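Local coordinates for protein catalase (PDB 2J2M) that breaks hydrogen peroxide down to water and oxygen at a buried haem, as a homotetrameric catalase, at residues H56-G61 with K237-A242; R111-K116 with L215-K220; R162-M167 with N175-I180. All blocks are in the same frame, centred on the assembly; numbering follows the deposited sequence.

Interaction 1: H56-G61 with K237-A242; sequences HARGFG and KDFNHA. With HEM (protoporphyrin IX containing Fe), chain E.
Arg58 and Asn240 mark the closest approach of the two backbones, their CA atoms 9.6 Å apart, where the lead-in to strand 59-68 faces the turn that starts helix 241-251. The gap is spanned by the long side chain of Arg58, which leaves its backbone with CG anti to N (chi1 166°) and bends twice before the guanidinium arrives. Its NH2 donates to Asn240 OD1 at 2.6 Å, 155° at the hydrogen. The oxygen lies at the guanidinium's edge, but the two planes stand 80° apart, so the groups meet crosswise and not as a flat pair. NH2 also comes within 3.5 Å of Phe239 CD1, and the amide ND2 of Asn240 sits over the centre of the Phe239 ring. The turn is shaped by Asp238, whose OD1 accepts from Asn240 N at 2.8 Å in an Asx turn. Arg58 NE is held by Ser103 O, and His99 of a second subunit packs edge-to-face with Phe239, so the contact borders a subunit interface.

His56, at the other end of 56-61, lays its imidazole face on the haem, with CD2 3.2 Å from HEM C1A, while Ser95 OG bonds ND1. A leucine in its place would probably lose both the flat stacking on the porphyrin and the bond to Ser95, leaving that hydroxyl without its mate. A histidine stacked over a pyrrole ring and tied to a serine is consistent with the distal side of the haem pocket in catalases.

Interaction 2: R111-K116 with L215-K220; sequences RGFSVK and LRWVPK. With HEM (protoporphyrin IX containing Fe), chain E.
Phe113 and Trp217 lie face on face in an offset stack: the phenyl ring covers the five-membered ring of the indole with centroids 4.2 Å apart and planes at 18°. The touch is tightest where Phe113 CZ meets Trp217 CG at 3.4 Å, and CE1 reaches over CD1 and NE1. Phe113 has CG anti to its nitrogen (chi1 -167°), which carries the ring from strand 112-119 to the indole. Val115, two residues on, adds CG2 at 4.3 Å from Trp217 CZ2. These strands are not neighbours in the sheet; their side chains meet in the interior of the curled antiparallel beta-barrel that forms the core of the catalase fold. Met297 of strand 292-302 touches Phe113, Val115 and Trp217 alike. Phe94 and Trp258 meet Phe113 edge-to-face, as Phe126 does Trp217. On its other side the strand bears on the haem. Gly112 CA is 3.4 Å from the methyl carbon CMA of HEM. Ser114, pointing away from Trp217, puts OG 3.3 Å from HEM CBA, the propionate carbon next to the carboxylate.

Interaction 3: R162-M167 with N175-I180; sequences RYWDFM and NMLMHI
Leu177 carries the second helix's side of this contact, reaching across to Trp164 and Met167; the segment begins two residues earlier, at Asn175. There the backbone O of Asn175 takes a 2.7 Å bond from ND1 of His179, one turn further on. That donor comes from above the carbonyl plane, 39° out of it, while the oxygen lies in the plane of the imidazole, so the bond fixes how the ring is turned. Met176 serves the helix through its backbone, its O accepting from Ile180 N at 2.9 Å.

Leu177 follows, pointing toward the first helix. Its CD2 methyl comes to 3.6 Å from Trp164 CZ3, and its CG lies 3.8 Å from Trp164 CH2; the branch meets the far end of the six-membered ring obliquely. The same methyl is 4.2 Å from Met167 CB, so it rests between two residues three apart on helix 160-169. With CG of Trp164 anti to the carbonyl carbon (chi1 -82°), the indole runs alongside the leucine in the opposite direction. Its polar end is tied outside the pair, where NE1 donates to Asp446 OD1, an oxygen that Tyr163 OH also bonds.

Met178 packs on Phe463 of helix 453-466, and Phe463 touches Trp164 and Leu177 as well. His179, tied back to Asn175 by its ring, and Ile180 complete the helix. Elsewhere on the first helix, Arg162 and Asp165 bond to a third subunit. The arrangement is two consecutive helices joined by a short connection, packed through apolar side chains against the C-terminal helices that catalases of this family carry beside the barrel.

Interactions 1 and 2 share the haem and the same antiparallel sheet. Their centres are about 17 Å apart, yet they touch directly, His56 CE1 lying 3.6 Å from Gly112 CA, so the imidazole is flanked by the porphyrin and by the start of strand 112-119. Arg93 joins them, bonding the haem and the backbone oxygen of His56 and pairing with Ser114 through the backbone. Interaction 3 stands apart: its centre is about 23 Å from each of the others, and its nearest atoms are about 7 Å from interaction 2 and 9 Å from interaction 1. In sequence it is nested within interaction 2, which is nested within interaction 1. The Met167 side chain stays about 12 Å from a haem.

Interaction 1: H56-G61 with K237-A242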
loop_
_atom_site.group_PDB
_atom_site.type_symbol
_atom_site.label_atom_id
_atom_site.label_comp_id
_atom_site.label_asym_id
_atom_site.label_seq_id
_atom_site.Cartn_x
_atom_site.Cartn_y
_atom_site.Cartn_z
ATOM N N HIS A 56 15.085 -11.017 -10.283
ATOM C CA HIS A 56 14.476 -11.513 -11.516
ATOM C C HIS A 56 13.450 -10.559 -12.072
ATOM O O HIS A 56 12.462 -11.006 -12.665
ATOM C CB HIS A 56 13.800 -12.873 -11.314
ATOM C CG HIS A 56 14.745 -14.005 -11.074
ATOM N ND1 HIS A 56 15.116 -14.887 -12.070
ATOM C CD2 HIS A 56 15.334 -14.447 -9.937
ATOM C CE1 HIS A 56 15.920 -15.807 -11.561
ATOM N NE2 HIS A 56 16.053 -15.574 -10.264
ATOM N N ALA A 57 13.667 -9.262 -11.849
ATOM C CA ALA A 57 12.748 -8.207 -12.331
ATOM C C ALA A 57 12.691 -8.151 -13.849
ATOM O O ALA A 57 11.624 -7.904 -14.430
ATOM C CB ALA A 57 13.113 -6.831 -11.755
ATOM N N ARG A 58 13.832 -8.361 -14.495
ATOM C CA ARG A 58 13.873 -8.367 -15.976
ATOM C C ARG A 58 13.449 -9.738 -16.516
ATOM O O ARG A 58 14.057 -10.755 -16.203
ATOM C CB ARG A 58 15.262 -7.956 -16.483
ATOM C CG ARG A 58 15.514 -8.247 -17.952
ATOM C CD ARG A 58 14.567 -7.447 -18.886
ATOM N NE ARG A 58 15.259 -6.425 -19.665
ATOM C CZ ARG A 58 14.713 -5.745 -20.671
ATOM N NH1 ARG A 58 13.447 -5.947 -21.005
ATOM N NH2 ARG A 58 15.435 -4.849 -21.335
ATOM N N GLY A 59 12.390 -9.765 -17.309
ATOM C CA GLY A 59 11.854 -11.028 -17.804
ATOM C C GLY A 59 10.864 -10.990 -18.967
ATOM O O GLY A 59 10.434 -9.911 -19.418
ATOM N N PHE A 60 10.488 -12.199 -19.416
ATOM C CA PHE A 60 9.652 -12.411 -20.585
ATOM C C PHE A 60 8.734 -13.602 -20.362
ATOM O O PHE A 60 9.199 -14.695 -20.020
ATOM C CB PHE A 60 10.504 -12.665 -21.855
ATOM C CG PHE A 60 9.678 -13.138 -23.051
ATOM C CD1 PHE A 60 9.073 -12.214 -23.907
ATOM C CD2 PHE A 60 9.470 -14.517 -23.282
ATOM C CE1 PHE A 60 8.299 -12.632 -24.997
ATOM C CE2 PHE A 60 8.681 -14.963 -24.356
ATOM C CZ PHE A 60 8.084 -14.013 -25.222
ATOM N N GLY A 61 7.442 -13.398 -20.596
ATOM C CA GLY A 61 6.446 -14.436 -20.384
ATOM C C GLY A 61 5.619 -14.785 -21.600
ATOM O O GLY A 61 5.303 -13.911 -22.435
ATOM N N LYS A 237 23.710 -2.965 -29.581
ATOM C CA LYS A 237 22.631 -2.885 -30.555
ATOM C C LYS A 237 21.233 -3.093 -29.966
ATOM O O LYS A 237 20.287 -2.453 -30.401
ATOM C CB LYS A 237 22.864 -3.904 -31.669
ATOM C CG LYS A 237 23.530 -3.331 -32.922
ATOM C CD LYS A 237 24.973 -3.841 -33.074
ATOM C CE LYS A 237 25.652 -3.231 -34.322
ATOM N NZ LYS A 237 25.487 -1.723 -34.382
ATOM N N ASP A 238 21.105 -3.986 -28.983
ATOM C CA ASP A 238 19.794 -4.399 -28.459
ATOM C C ASP A 238 19.869 -4.770 -26.962
ATOM O O ASP A 238 20.401 -5.818 -26.635
ATOM C CB ASP A 238 19.317 -5.613 -29.281
ATOM C CG ASP A 238 17.852 -5.967 -29.051
ATOM O OD1 ASP A 238 17.233 -5.494 -28.058
ATOM O OD2 ASP A 238 17.323 -6.749 -29.877
ATOM N N PHE A 239 19.341 -3.923 -26.065
ATOM C CA PHE A 239 19.279 -4.252 -24.612
ATOM C C PHE A 239 18.077 -5.121 -24.256
ATOM O O PHE A 239 17.936 -5.541 -23.105
ATOM C CB PHE A 239 19.356 -3.017 -23.684
ATOM C CG PHE A 239 18.140 -2.111 -23.739
ATOM C CD1 PHE A 239 17.147 -2.176 -22.747
ATOM C CD2 PHE A 239 17.996 -1.169 -24.766
ATOM C CE1 PHE A 239 16.013 -1.352 -22.792
ATOM C CE2 PHE A 239 16.862 -0.331 -24.822
ATOM C CZ PHE A 239 15.874 -0.413 -23.814
ATOM N N ASN A 240 17.241 -5.414 -25.251
ATOM C CA ASN A 240 16.086 -6.304 -25.108
ATOM C C ASN A 240 16.155 -7.556 -25.992
ATOM O O ASN A 240 15.109 -8.005 -26.471
ATOM C CB ASN A 240 14.824 -5.543 -25.517
ATOM C CG ASN A 240 14.708 -4.195 -24.844
ATOM O OD1 ASN A 240 14.535 -4.113 -23.617
ATOM N ND2 ASN A 240 14.776 -3.118 -25.645
ATOM N N HIS A 241 17.349 -8.124 -26.216
ATOM C CA HIS A 241 17.512 -9.116 -27.301
ATOM C C HIS A 241 16.781 -10.433 -27.064
ATOM O O HIS A 241 16.161 -10.966 -27.988
ATOM C CB HIS A 241 18.984 -9.368 -27.677
ATOM C CG HIS A 241 19.653 -10.414 -26.841
ATOM N ND1 HIS A 241 20.212 -10.140 -25.609
ATOM C CD2 HIS A 241 19.848 -11.738 -27.058
ATOM C CE1 HIS A 241 20.708 -11.255 -25.096
ATOM N NE2 HIS A 241 20.501 -12.239 -25.955
ATOM N N ALA A 242 16.834 -10.945 -25.833
ATOM C CA ALA A 242 16.272 -12.264 -25.553
ATOM C C ALA A 242 14.759 -12.211 -25.648
ATOM O O ALA A 242 14.148 -13.082 -26.264
ATOM C CB ALA A 242 16.736 -12.785 -24.208
HETATM C CHA HEM E . 12.317 -14.794 -7.925
HETATM C CHB HEM E . 14.824 -18.814 -9.104
HETATM C CHC HEM E . 16.564 -18.976 -4.607
HETATM C CHD HEM E . 13.581 -15.435 -3.259
HETATM C C1A HEM E . 12.803 -15.889 -8.635
HETATM C C2A HEM E . 12.469 -16.275 -10.004
HETATM C C3A HEM E . 13.168 -17.390 -10.325
HETATM C C4A HEM E . 13.967 -17.743 -9.181
HETATM C CMA HEM E . 13.156 -18.185 -11.654
HETATM C CAA HEM E . 11.484 -15.491 -10.909
HETATM C CBA HEM E . 10.046 -16.012 -10.833
HETATM C CGA HEM E . 9.237 -15.190 -11.812
HETATM O O1A HEM E . 8.363 -14.392 -11.378
HETATM O O2A HEM E . 9.490 -15.315 -13.041
HETATM C C1B HEM E . 15.467 -19.255 -7.979
HETATM C C2B HEM E . 16.157 -20.525 -7.813
HETATM C C3B HEM E . 16.631 -20.543 -6.568
HETATM C C4B HEM E . 16.261 -19.311 -5.914
HETATM C CMB HEM E . 16.276 -21.666 -8.863
HETATM C CAB HEM E . 17.396 -21.682 -5.874
HETATM C CBB HEM E . 18.347 -22.369 -6.499
HETATM C C1C HEM E . 15.863 -18.113 -3.807
HETATM C C2C HEM E . 15.903 -18.034 -2.360
HETATM C C3C HEM E . 15.055 -17.047 -2.009
HETATM C C4C HEM E . 14.474 -16.476 -3.212
HETATM C CMC HEM E . 16.729 -18.942 -1.401
HETATM C CAC HEM E . 14.738 -16.530 -0.585
HETATM C CBC HEM E . 13.928 -17.203 0.241
HETATM C C1D HEM E . 12.974 -14.889 -4.368
HETATM C C2D HEM E . 12.046 -13.775 -4.340
HETATM C C3D HEM E . 11.639 -13.582 -5.801
HETATM C C4D HEM E . 12.367 -14.594 -6.561
HETATM C CMD HEM E . 11.538 -12.995 -3.082
HETATM C CAD HEM E . 10.653 -12.543 -6.364
HETATM C CBD HEM E . 9.346 -13.277 -6.672
HETATM C CGD HEM E . 8.194 -12.324 -6.929
HETATM O O1D HEM E . 8.288 -11.075 -6.688
HETATM O O2D HEM E . 7.143 -12.836 -7.369
HETATM N NA HEM E . 13.717 -16.822 -8.176
HETATM N NB HEM E . 15.554 -18.537 -6.805
HETATM N NC HEM E . 14.982 -17.158 -4.284
HETATM N ND HEM E . 13.122 -15.336 -5.672
HETATM FE FE HEM E . 14.100 -17.127 -6.166
#

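Interaction 2: R111-K116 with L215-K220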
loop_
_atom_site.group_PDB
_atom_site.type_symbol
_atom_site.label_atom_id
_atom_site.label_comp_id
_atom_site.label_asym_id
_atom_site.label_seq_id
_atom_site.Cartn_x
_atom_site.Cartn_y
_atom_site.Cartn_z
ATOM N N ARG A 111 19.723 -17.700 -15.442
ATOM C CA ARG A 111 18.488 -17.302 -16.094
ATOM C C ARG A 111 17.320 -18.042 -15.461
ATOM O O ARG A 111 17.304 -19.279 -15.473
ATOM C CB ARG A 111 18.537 -17.619 -17.591
ATOM C CG ARG A 111 18.707 -16.409 -18.510
ATOM C CD ARG A 111 19.925 -15.609 -18.161
ATOM N NE ARG A 111 20.231 -14.566 -19.125
ATOM C CZ ARG A 111 21.325 -13.800 -19.045
ATOM N NH1 ARG A 111 22.162 -13.967 -18.030
ATOM N NH2 ARG A 111 21.586 -12.861 -19.959
ATOM N N GLY A 112 16.342 -17.285 -14.958
ATOM C CA GLY A 112 15.122 -17.859 -14.396
ATOM C C GLY A 112 14.287 -18.594 -15.438
ATOM O O GLY A 112 14.194 -18.158 -16.598
ATOM N N PHE A 113 13.686 -19.704 -15.003
ATOM C CA PHE A 113 12.873 -20.600 -15.827
ATOM C C PHE A 113 11.610 -21.018 -15.022
ATOM O O PHE A 113 11.626 -21.974 -14.245
ATOM C CB PHE A 113 13.734 -21.824 -16.223
ATOM C CG PHE A 113 13.141 -22.687 -17.321
ATOM C CD1 PHE A 113 11.851 -23.184 -17.228
ATOM C CD2 PHE A 113 13.912 -23.028 -18.441
ATOM C CE1 PHE A 113 11.324 -23.988 -18.240
ATOM C CE2 PHE A 113 13.407 -23.827 -19.453
ATOM C CZ PHE A 113 12.102 -24.308 -19.348
ATOM N N SER A 114 10.528 -20.273 -15.194
ATOM C CA SER A 114 9.333 -20.452 -14.376
ATOM C C SER A 114 8.137 -20.898 -15.236
ATOM O O SER A 114 7.847 -20.302 -16.283
ATOM C CB SER A 114 8.988 -19.147 -13.611
ATOM O OG SER A 114 10.021 -18.756 -12.716
ATOM N N VAL A 115 7.437 -21.926 -14.765
ATOM C CA VAL A 115 6.267 -22.482 -15.461
ATOM C C VAL A 115 5.113 -22.770 -14.484
ATOM O O VAL A 115 5.248 -23.581 -13.563
ATOM C CB VAL A 115 6.623 -23.746 -16.285
ATOM C CG1 VAL A 115 5.375 -24.317 -16.979
ATOM C CG2 VAL A 115 7.672 -23.415 -17.317
ATOM N N LYS A 116 3.996 -22.070 -14.700
ATOM C CA LYS A 116 2.742 -22.267 -13.958
ATOM C C LYS A 116 1.846 -23.226 -14.746
ATOM O O LYS A 116 1.515 -22.961 -15.921
ATOM C CB LYS A 116 2.008 -20.921 -13.754
ATOM C CG LYS A 116 0.687 -20.998 -12.947
ATOM C CD LYS A 116 0.027 -19.614 -12.675
ATOM C CE LYS A 116 0.832 -18.730 -11.724
ATOM N NZ LYS A 116 1.215 -19.441 -10.470
ATOM N N LEU A 215 14.090 -32.076 -11.512
ATOM C CA LEU A 215 13.391 -31.794 -12.756
ATOM C C LEU A 215 14.317 -31.107 -13.724
ATOM O O LEU A 215 15.133 -30.286 -13.322
ATOM C CB LEU A 215 12.160 -30.943 -12.494
ATOM C CG LEU A 215 10.741 -31.530 -12.511
ATOM C CD1 LEU A 215 10.617 -33.040 -12.789
ATOM C CD2 LEU A 215 9.952 -31.116 -11.252
ATOM N N ARG A 216 14.134 -31.408 -15.004
ATOM C CA ARG A 216 15.098 -31.106 -16.050
ATOM C C ARG A 216 14.382 -30.678 -17.348
ATOM O O ARG A 216 13.596 -31.451 -17.903
ATOM C CB ARG A 216 15.924 -32.383 -16.315
ATOM C CG ARG A 216 17.412 -32.315 -15.963
ATOM C CD ARG A 216 17.786 -32.368 -14.480
ATOM N NE ARG A 216 18.951 -31.500 -14.408
ATOM C CZ ARG A 216 20.117 -31.722 -13.818
ATOM N NH1 ARG A 216 20.353 -32.779 -13.067
ATOM N NH2 ARG A 216 21.038 -30.796 -13.938
ATOM N N TRP A 217 14.622 -29.452 -17.812
ATOM C CA TRP A 217 14.134 -29.023 -19.137
ATOM C C TRP A 217 15.257 -28.970 -20.174
ATOM O O TRP A 217 16.328 -28.422 -19.903
ATOM C CB TRP A 217 13.469 -27.648 -19.083
ATOM C CG TRP A 217 12.260 -27.522 -18.202
ATOM C CD1 TRP A 217 12.237 -27.079 -16.902
ATOM C CD2 TRP A 217 10.894 -27.788 -18.559
ATOM N NE1 TRP A 217 10.954 -27.057 -16.441
ATOM C CE2 TRP A 217 10.105 -27.478 -17.432
ATOM C CE3 TRP A 217 10.262 -28.239 -19.722
ATOM C CZ2 TRP A 217 8.707 -27.627 -17.423
ATOM C CZ3 TRP A 217 8.855 -28.389 -19.719
ATOM C CH2 TRP A 217 8.103 -28.076 -18.578
ATOM N N VAL A 218 14.999 -29.536 -21.358
ATOM C CA VAL A 218 15.998 -29.667 -22.424
ATOM C C VAL A 218 15.413 -29.007 -23.667
ATOM O O VAL A 218 14.377 -29.443 -24.140
ATOM C CB VAL A 218 16.370 -31.186 -22.717
ATOM C CG1 VAL A 218 17.437 -31.314 -23.854
ATOM C CG2 VAL A 218 16.862 -31.945 -21.422
ATOM N N PRO A 219 16.058 -27.936 -24.197
ATOM C CA PRO A 219 15.426 -27.189 -25.280
ATOM C C PRO A 219 15.568 -27.866 -26.627
ATOM O O PRO A 219 16.654 -28.346 -26.960
ATOM C CB PRO A 219 16.189 -25.869 -25.285
ATOM C CG PRO A 219 17.557 -26.221 -24.806
ATOM C CD PRO A 219 17.370 -27.360 -23.823
ATOM N N LYS A 220 14.500 -27.877 -27.415
ATOM C CA LYS A 220 14.588 -28.446 -28.763
ATOM C C LYS A 220 15.547 -27.638 -29.677
ATOM O O LYS A 220 16.177 -28.210 -30.566
ATOM C CB LYS A 220 13.186 -28.650 -29.377
ATOM C CG LYS A 220 13.029 -28.189 -30.839
ATOM C CD LYS A 220 12.313 -29.243 -31.710
ATOM C CE LYS A 220 11.464 -28.588 -32.806
ATOM N NZ LYS A 220 12.302 -27.845 -33.813
HETATM C CHA HEM E . 12.317 -14.794 -7.925
HETATM C CHB HEM E . 14.824 -18.814 -9.104
HETATM C CHC HEM E . 16.564 -18.976 -4.607
HETATM C CHD HEM E . 13.581 -15.435 -3.259
HETATM C C1A HEM E . 12.803 -15.889 -8.635
HETATM C C2A HEM E . 12.469 -16.275 -10.004
HETATM C C3A HEM E . 13.168 -17.390 -10.325
HETATM C C4A HEM E . 13.967 -17.743 -9.181
HETATM C CMA HEM E . 13.156 -18.185 -11.654
HETATM C CAA HEM E . 11.484 -15.491 -10.909
HETATM C CBA HEM E . 10.046 -16.012 -10.833
HETATM C CGA HEM E . 9.237 -15.190 -11.812
HETATM O O1A HEM E . 8.363 -14.392 -11.378
HETATM O O2A HEM E . 9.490 -15.315 -13.041
HETATM C C1B HEM E . 15.467 -19.255 -7.979
HETATM C C2B HEM E . 16.157 -20.525 -7.813
HETATM C C3B HEM E . 16.631 -20.543 -6.568
HETATM C C4B HEM E . 16.261 -19.311 -5.914
HETATM C CMB HEM E . 16.276 -21.666 -8.863
HETATM C CAB HEM E . 17.396 -21.682 -5.874
HETATM C CBB HEM E . 18.347 -22.369 -6.499
HETATM C C1C HEM E . 15.863 -18.113 -3.807
HETATM C C2C HEM E . 15.903 -18.034 -2.360
HETATM C C3C HEM E . 15.055 -17.047 -2.009
HETATM C C4C HEM E . 14.474 -16.476 -3.212
HETATM C CMC HEM E . 16.729 -18.942 -1.401
HETATM C CAC HEM E . 14.738 -16.530 -0.585
HETATM C CBC HEM E . 13.928 -17.203 0.241
HETATM C C1D HEM E . 12.974 -14.889 -4.368
HETATM C C2D HEM E . 12.046 -13.775 -4.340
HETATM C C3D HEM E . 11.639 -13.582 -5.801
HETATM C C4D HEM E . 12.367 -14.594 -6.561
HETATM C CMD HEM E . 11.538 -12.995 -3.082
HETATM C CAD HEM E . 10.653 -12.543 -6.364
HETATM C CBD HEM E . 9.346 -13.277 -6.672
HETATM C CGD HEM E . 8.194 -12.324 -6.929
HETATM O O1D HEM E . 8.288 -11.075 -6.688
HETATM O O2D HEM E . 7.143 -12.836 -7.369
HETATM N NA HEM E . 13.717 -16.822 -8.176
HETATM N NB HEM E . 15.554 -18.537 -6.805
HETATM N NC HEM E . 14.982 -17.158 -4.284
HETATM N ND HEM E . 13.122 -15.336 -5.672
HETATM FE FE HEM E . 14.100 -17.127 -6.166
#

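Interaction 3: R162-M167 with N175-I180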
loop_
_atom_site.group_PDB
_atom_site.type_symbol
_atom_site.label_atom_id
_atom_site.label_comp_id
_atom_site.label_asym_id
_atom_site.label_seq_id
_atom_site.Cartn_x
_atom_site.Cartn_y
_atom_site.Cartn_z
ATOM N N ARG A 162 32.642 -6.538 -4.327
ATOM C CA ARG A 162 31.633 -6.791 -3.306
ATOM C C ARG A 162 31.121 -8.259 -3.291
ATOM O O ARG A 162 31.088 -8.899 -2.241
ATOM C CB ARG A 162 30.475 -5.793 -3.442
ATOM C CG ARG A 162 30.898 -4.306 -3.470
ATOM C CD ARG A 162 29.705 -3.339 -3.560
ATOM N NE ARG A 162 28.918 -3.353 -2.315
ATOM C CZ ARG A 162 27.796 -4.058 -2.136
ATOM N NH1 ARG A 162 27.298 -4.807 -3.123
ATOM N NH2 ARG A 162 27.166 -4.006 -0.968
ATOM N N TYR A 163 30.741 -8.789 -4.457
ATOM C CA TYR A 163 30.248 -10.156 -4.535
ATOM C C TYR A 163 31.297 -11.273 -4.397
ATOM O O TYR A 163 31.014 -12.318 -3.803
ATOM C CB TYR A 163 29.299 -10.375 -5.731
ATOM C CG TYR A 163 29.822 -10.209 -7.157
ATOM C CD1 TYR A 163 30.703 -11.135 -7.712
ATOM C CD2 TYR A 163 29.334 -9.202 -7.985
ATOM C CE1 TYR A 163 31.128 -11.036 -9.044
ATOM C CE2 TYR A 163 29.753 -9.094 -9.332
ATOM C CZ TYR A 163 30.644 -10.021 -9.846
ATOM O OH TYR A 163 31.092 -9.938 -11.149
ATOM N N TRP A 164 32.493 -11.051 -4.930
ATOM C CA TRP A 164 33.616 -11.958 -4.683
ATOM C C TRP A 164 34.004 -12.039 -3.201
ATOM O O TRP A 164 34.445 -13.099 -2.758
ATOM C CB TRP A 164 34.816 -11.607 -5.549
ATOM C CG TRP A 164 34.702 -12.180 -6.925
ATOM C CD1 TRP A 164 34.451 -11.500 -8.091
ATOM C CD2 TRP A 164 34.802 -13.556 -7.273
ATOM N NE1 TRP A 164 34.387 -12.381 -9.140
ATOM C CE2 TRP A 164 34.597 -13.651 -8.663
ATOM C CE3 TRP A 164 35.060 -14.725 -6.543
ATOM C CZ2 TRP A 164 34.653 -14.870 -9.340
ATOM C CZ3 TRP A 164 35.100 -15.935 -7.214
ATOM C CH2 TRP A 164 34.895 -15.996 -8.597
ATOM N N ASP A 165 33.811 -10.934 -2.455
ATOM C CA ASP A 165 33.947 -10.913 -0.992
ATOM C C ASP A 165 33.011 -11.949 -0.355
ATOM O O ASP A 165 33.469 -12.895 0.296
ATOM C CB ASP A 165 33.651 -9.509 -0.407
ATOM C CG ASP A 165 34.075 -9.360 1.078
ATOM O OD1 ASP A 165 34.940 -10.141 1.551
ATOM O OD2 ASP A 165 33.569 -8.444 1.773
ATOM N N PHE A 166 31.702 -11.750 -0.528
ATOM C CA PHE A 166 30.705 -12.701 -0.038
ATOM C C PHE A 166 30.996 -14.136 -0.473
ATOM O O PHE A 166 31.004 -15.047 0.354
ATOM C CB PHE A 166 29.279 -12.319 -0.464
ATOM C CG PHE A 166 28.261 -13.321 -0.037
ATOM C CD1 PHE A 166 27.969 -14.413 -0.846
ATOM C CD2 PHE A 166 27.671 -13.241 1.233
ATOM C CE1 PHE A 166 27.048 -15.403 -0.430
ATOM C CE2 PHE A 166 26.750 -14.217 1.655
ATOM C CZ PHE A 166 26.445 -15.304 0.819
ATOM N N MET A 167 31.239 -14.324 -1.770
ATOM C CA MET A 167 31.409 -15.667 -2.356
ATOM C C MET A 167 32.631 -16.440 -1.843
ATOM O O MET A 167 32.528 -17.623 -1.519
ATOM C CB MET A 167 31.460 -15.580 -3.874
ATOM C CG MET A 167 30.176 -15.114 -4.527
ATOM S SD MET A 167 28.740 -16.128 -4.132
ATOM C CE MET A 167 27.528 -15.270 -5.155
ATOM N N ASN A 175 31.178 -24.417 -6.698
ATOM C CA ASN A 175 30.465 -25.126 -7.757
ATOM C C ASN A 175 29.623 -24.246 -8.702
ATOM O O ASN A 175 29.697 -24.409 -9.911
ATOM C CB ASN A 175 29.588 -26.232 -7.140
ATOM C CG ASN A 175 29.310 -27.370 -8.103
ATOM O OD1 ASN A 175 30.003 -27.532 -9.094
ATOM N ND2 ASN A 175 28.307 -28.182 -7.790
ATOM N N MET A 176 28.810 -23.339 -8.144
ATOM C CA MET A 176 28.020 -22.397 -8.935
ATOM C C MET A 176 28.923 -21.458 -9.755
ATOM O O MET A 176 28.702 -21.206 -10.968
ATOM C CB MET A 176 27.095 -21.595 -8.006
ATOM C CG MET A 176 26.080 -20.661 -8.707
ATOM S SD MET A 176 25.172 -21.414 -10.081
ATOM C CE MET A 176 23.750 -20.301 -10.046
ATOM N N LEU A 177 29.966 -20.961 -9.101
ATOM C CA LEU A 177 30.962 -20.165 -9.790
ATOM C C LEU A 177 31.493 -20.903 -11.013
ATOM O O LEU A 177 31.627 -20.286 -12.060
ATOM C CB LEU A 177 32.070 -19.748 -8.824
ATOM C CG LEU A 177 32.007 -18.376 -8.098
ATOM C CD1 LEU A 177 30.631 -17.697 -8.000
ATOM C CD2 LEU A 177 32.608 -18.488 -6.728
ATOM N N MET A 178 31.760 -22.216 -10.900
ATOM C CA MET A 178 32.206 -23.030 -12.044
ATOM C C MET A 178 31.254 -22.985 -13.230
ATOM O O MET A 178 31.709 -23.028 -14.367
ATOM C CB MET A 178 32.417 -24.494 -11.667
ATOM C CG MET A 178 33.578 -24.758 -10.753
ATOM S SD MET A 178 35.223 -24.557 -11.501
ATOM C CE MET A 178 36.148 -25.141 -10.077
ATOM N N HIS A 179 29.947 -22.908 -12.971
ATOM C CA HIS A 179 28.925 -22.883 -14.034
ATOM C C HIS A 179 28.687 -21.494 -14.645
ATOM O O HIS A 179 28.567 -21.330 -15.859
ATOM C CB HIS A 179 27.593 -23.390 -13.476
ATOM C CG HIS A 179 27.609 -24.834 -13.075
ATOM N ND1 HIS A 179 28.101 -25.263 -11.862
ATOM C CD2 HIS A 179 27.206 -25.949 -13.734
ATOM C CE1 HIS A 179 27.983 -26.576 -11.779
ATOM N NE2 HIS A 179 27.425 -27.015 -12.893
ATOM N N ILE A 180 28.627 -20.504 -13.770
ATOM C CA ILE A 180 28.178 -19.170 -14.092
ATOM C C ILE A 180 29.237 -18.430 -14.914
ATOM O O ILE A 180 28.917 -17.572 -15.751
ATOM C CB ILE A 180 27.763 -18.429 -12.750
ATOM C CG1 ILE A 180 26.373 -17.795 -12.860
ATOM C CG2 ILE A 180 28.834 -17.483 -12.236
ATOM C CD1 ILE A 180 26.352 -16.362 -13.253
#